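Local coordinates for inorganic pyrophosphatase (Coxiella burnetii, PDB 3TR4), which probably hydrolyses inorganic pyrophosphate to two phosphate ions with the help of magnesium, working as a homohexamer, at residues N26-Y34 with L41-T49. Sequence-based numbering, arbitrary orientation.
Sequences NGGEVKYEY and LTVDRFMPT
K31 and E33 pair with R45 and T42 as the hydrogen-bonded sites of an antiparallel beta hairpin, K31 N to R45 O (2.8 Å) and E33 N to T42 O (2.8 Å). D44 and R45 both face K31, a classic beta bulge that shifts the register by one residue before Y32: K31 O takes D44 N at 2.7 Å and R45 N only weakly. E33 O is gripped twice, by T42 N and by T42 OG1 (2.7 Å), from opposite faces of its carbonyl plane; chi1 of 63° sets the hydroxyl between T42's own N and carbonyl carbon. Beyond the strands, M47 N hydrogen-bonds E29 O, and a water bridges E29 O and M47 O.

The bulge turns D44 toward 30-34. K31 and D44 run side by side to a weak salt bridge, K31 NZ to D44 OD2 (3.3 Å), while the E33 carboxylate stacks nearly parallel on that of D44; the pull of K31 and R45 on D44 probably eases these like charges.

Apolar contacts fill the other face. V30 CG1 lies over the F46 ring, a CH-pi contact, and V30 CG2 meets F46 CE2 (3.4 Å); L41 CD2 covers one face of Y32.

K31 and R45 are predicted substrate ligands, and the nearest E33 side-chain atom lies about 7 Å from the bound manganese. K31 and E33 touch strand 16-23, whereas the Y32 hydroxyl bonds Q82 N of a second subunit, whose V79 and T77 pack on V30 and F46.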
loop_
_atom_site.group_PDB
_atom_site.type_symbol
_atom_site.label_atom_id
_atom_site.label_comp_id
_atom_site.label_asym_id
_atom_site.label_seq_id
_atom_site.Cartn_x
_atom_site.Cartn_y
_atom_site.Cartn_z
ATOM N N ASN B 26 -5.241 10.394 -5.168
ATOM C CA ASN B 26 -4.055 10.139 -4.351
ATOM C C ASN B 26 -2.868 9.551 -5.115
ATOM O O ASN B 26 -1.863 9.175 -4.514
ATOM C CB ASN B 26 -4.396 9.254 -3.148
ATOM C CG ASN B 26 -4.866 10.057 -1.953
ATOM O OD1 ASN B 26 -6.050 10.365 -1.823
ATOM N ND2 ASN B 26 -3.933 10.405 -1.074
ATOM N N GLY B 27 -2.991 9.467 -6.434
ATOM C CA GLY B 27 -1.887 9.039 -7.276
ATOM C C GLY B 27 -1.232 10.235 -7.943
ATOM O O GLY B 27 -1.350 11.357 -7.464
ATOM N N GLY B 28 -0.535 10.003 -9.048
ATOM C CA GLY B 28 0.046 11.102 -9.796
ATOM C C GLY B 28 1.554 11.060 -9.931
ATOM O O GLY B 28 2.105 11.662 -10.852
ATOM N N GLU B 29 2.228 10.365 -9.017
ATOM C CA GLU B 29 3.679 10.208 -9.115
ATOM C C GLU B 29 4.038 9.706 -10.507
ATOM O O GLU B 29 5.074 10.076 -11.071
ATOM C CB GLU B 29 4.210 9.259 -8.042
ATOM C CG GLU B 29 4.115 9.815 -6.625
ATOM C CD GLU B 29 4.937 9.014 -5.633
ATOM O OE1 GLU B 29 4.357 8.147 -4.942
ATOM O OE2 GLU B 29 6.162 9.251 -5.545
ATOM N N VAL B 30 3.173 8.850 -11.047
ATOM C CA VAL B 30 3.179 8.536 -12.468
ATOM C C VAL B 30 1.856 9.006 -13.035
ATOM O O VAL B 30 0.803 8.713 -12.473
ATOM C CB VAL B 30 3.266 7.028 -12.748
ATOM C CG1 VAL B 30 3.486 6.790 -14.241
ATOM C CG2 VAL B 30 4.366 6.395 -11.949
ATOM N N LYS B 31 1.904 9.725 -14.146
ATOM C CA LYS B 31 0.684 10.139 -14.821
ATOM C C LYS B 31 0.500 9.316 -16.087
ATOM O O LYS B 31 1.406 9.222 -16.910
ATOM C CB LYS B 31 0.721 11.630 -15.156
ATOM C CG LYS B 31 -0.465 12.099 -15.984
ATOM C CD LYS B 31 -0.387 13.588 -16.285
ATOM C CE LYS B 31 -1.690 14.089 -16.894
ATOM N NZ LYS B 31 -2.158 13.216 -18.008
ATOM N N TYR B 32 -0.676 8.717 -16.232
ATOM C CA TYR B 32 -0.969 7.890 -17.392
ATOM C C TYR B 32 -1.858 8.633 -18.380
ATOM O O TYR B 32 -2.569 9.562 -18.009
ATOM C CB TYR B 32 -1.657 6.591 -16.963
ATOM C CG TYR B 32 -0.824 5.714 -16.052
ATOM C CD1 TYR B 32 0.321 5.086 -16.520
ATOM C CD2 TYR B 32 -1.190 5.506 -14.732
ATOM C CE1 TYR B 32 1.085 4.281 -15.694
ATOM C CE2 TYR B 32 -0.435 4.702 -13.895
ATOM C CZ TYR B 32 0.699 4.089 -14.383
ATOM O OH TYR B 32 1.452 3.294 -13.557
ATOM N N GLU B 33 -1.807 8.208 -19.637
ATOM C CA GLU B 33 -2.712 8.693 -20.669
ATOM C C GLU B 33 -3.198 7.493 -21.462
ATOM O O GLU B 33 -2.414 6.601 -21.776
ATOM C CB GLU B 33 -1.997 9.663 -21.608
ATOM C CG GLU B 33 -2.075 11.125 -21.199
ATOM C CD GLU B 33 -1.471 12.051 -22.242
ATOM O OE1 GLU B 33 -0.543 11.617 -22.958
ATOM O OE2 GLU B 33 -1.929 13.209 -22.351
ATOM N N TYR B 34 -4.484 7.458 -21.788
ATOM C CA TYR B 34 -4.986 6.359 -22.601
ATOM C C TYR B 34 -4.765 6.638 -24.082
ATOM O O TYR B 34 -5.122 7.701 -24.589
ATOM C CB TYR B 34 -6.463 6.070 -22.320
ATOM C CG TYR B 34 -6.955 4.861 -23.079
ATOM C CD1 TYR B 34 -6.704 3.577 -22.612
ATOM C CD2 TYR B 34 -7.640 5.002 -24.278
ATOM C CE1 TYR B 34 -7.135 2.465 -23.313
ATOM C CE2 TYR B 34 -8.074 3.898 -24.985
ATOM C CZ TYR B 34 -7.819 2.632 -24.498
ATOM O OH TYR B 34 -8.253 1.530 -25.199
ATOM N N LEU B 41 -3.110 1.907 -22.157
ATOM C CA LEU B 41 -2.801 2.959 -21.210
ATOM C C LEU B 41 -1.302 3.185 -21.363
ATOM O O LEU B 41 -0.538 2.227 -21.485
ATOM C CB LEU B 41 -3.143 2.512 -19.791
ATOM C CG LEU B 41 -3.253 3.566 -18.689
ATOM C CD1 LEU B 41 -4.382 4.542 -18.977
ATOM C CD2 LEU B 41 -3.470 2.882 -17.349
ATOM N N THR B 42 -0.882 4.443 -21.390
ATOM C CA THR B 42 0.521 4.772 -21.611
ATOM C C THR B 42 1.036 5.679 -20.507
ATOM O O THR B 42 0.256 6.345 -19.827
ATOM C CB THR B 42 0.728 5.502 -22.950
ATOM O OG1 THR B 42 0.024 6.750 -22.925
ATOM C CG2 THR B 42 0.221 4.656 -24.115
ATOM N N VAL B 43 2.350 5.700 -20.326
ATOM C CA VAL B 43 2.953 6.639 -19.394
ATOM C C VAL B 43 3.059 8.000 -20.066
ATOM O O VAL B 43 3.623 8.121 -21.156
ATOM C CB VAL B 43 4.348 6.178 -18.933
ATOM C CG1 VAL B 43 5.092 7.321 -18.257
ATOM C CG2 VAL B 43 4.227 4.983 -17.999
ATOM N N ASP B 44 2.482 9.016 -19.432
ATOM C CA ASP B 44 2.627 10.389 -19.898
ATOM C C ASP B 44 3.910 10.973 -19.320
ATOM O O ASP B 44 4.858 11.258 -20.051
ATOM C CB ASP B 44 1.417 11.237 -19.497
ATOM C CG ASP B 44 1.543 12.686 -19.939
ATOM O OD1 ASP B 44 2.399 12.977 -20.801
ATOM O OD2 ASP B 44 0.779 13.534 -19.429
ATOM N N ARG B 45 3.947 11.133 -18.001
ATOM C CA ARG B 45 5.152 11.632 -17.347
ATOM C C ARG B 45 5.195 11.297 -15.866
ATOM O O ARG B 45 4.177 10.973 -15.258
ATOM C CB ARG B 45 5.276 13.146 -17.530
ATOM C CG ARG B 45 4.282 13.946 -16.708
ATOM C CD ARG B 45 4.319 15.422 -17.074
ATOM N NE ARG B 45 3.820 15.662 -18.424
ATOM C CZ ARG B 45 4.595 15.795 -19.497
ATOM N NH1 ARG B 45 5.913 15.718 -19.378
ATOM N NH2 ARG B 45 4.053 16.012 -20.686
ATOM N N PHE B 46 6.391 11.385 -15.295
ATOM C CA PHE B 46 6.562 11.281 -13.856
ATOM C C PHE B 46 6.657 12.678 -13.252
ATOM O O PHE B 46 7.440 13.510 -13.713
ATOM C CB PHE B 46 7.808 10.460 -13.524
ATOM C CG PHE B 46 7.732 9.036 -13.997
ATOM C CD1 PHE B 46 8.017 8.713 -15.310
ATOM C CD2 PHE B 46 7.368 8.023 -13.127
ATOM C CE1 PHE B 46 7.943 7.403 -15.750
ATOM C CE2 PHE B 46 7.291 6.709 -13.562
ATOM C CZ PHE B 46 7.579 6.399 -14.874
HETATM N N MSE B 47 5.842 12.935 -12.233
HETATM C CA MSE B 47 5.839 14.226 -11.554
HETATM C C MSE B 47 6.920 14.287 -10.487
HETATM O O MSE B 47 6.973 13.428 -9.608
HETATM C CB MSE B 47 4.493 14.467 -10.874
HETATM C CG MSE B 47 3.312 14.648 -11.800
HETATM SE SE MSE B 47 1.673 14.774 -10.744
HETATM C CE MSE B 47 2.167 16.263 -9.599
ATOM N N PRO B 48 7.782 15.311 -10.555
ATOM C CA PRO B 48 8.806 15.564 -9.536
ATOM C C PRO B 48 8.210 16.160 -8.257
ATOM O O PRO B 48 8.663 15.836 -7.159
ATOM C CB PRO B 48 9.725 16.595 -10.206
ATOM C CG PRO B 48 9.354 16.590 -11.659
ATOM C CD PRO B 48 7.905 16.232 -11.693
ATOM N N THR B 49 7.210 17.026 -8.402
ATOM C CA THR B 49 6.625 17.703 -7.248
ATOM C C THR B 49 6.069 16.702 -6.244
ATOM O O THR B 49 5.504 15.675 -6.621
ATOM C CB THR B 49 5.511 18.691 -7.651
ATOM O OG1 THR B 49 4.491 17.997 -8.379
ATOM C CG2 THR B 49 6.074 19.811 -8.513
HETATM O O HOH W 1 7.709 10.497 -9.956
HETATM O O HOH W 2 1.152 9.582 -24.053
#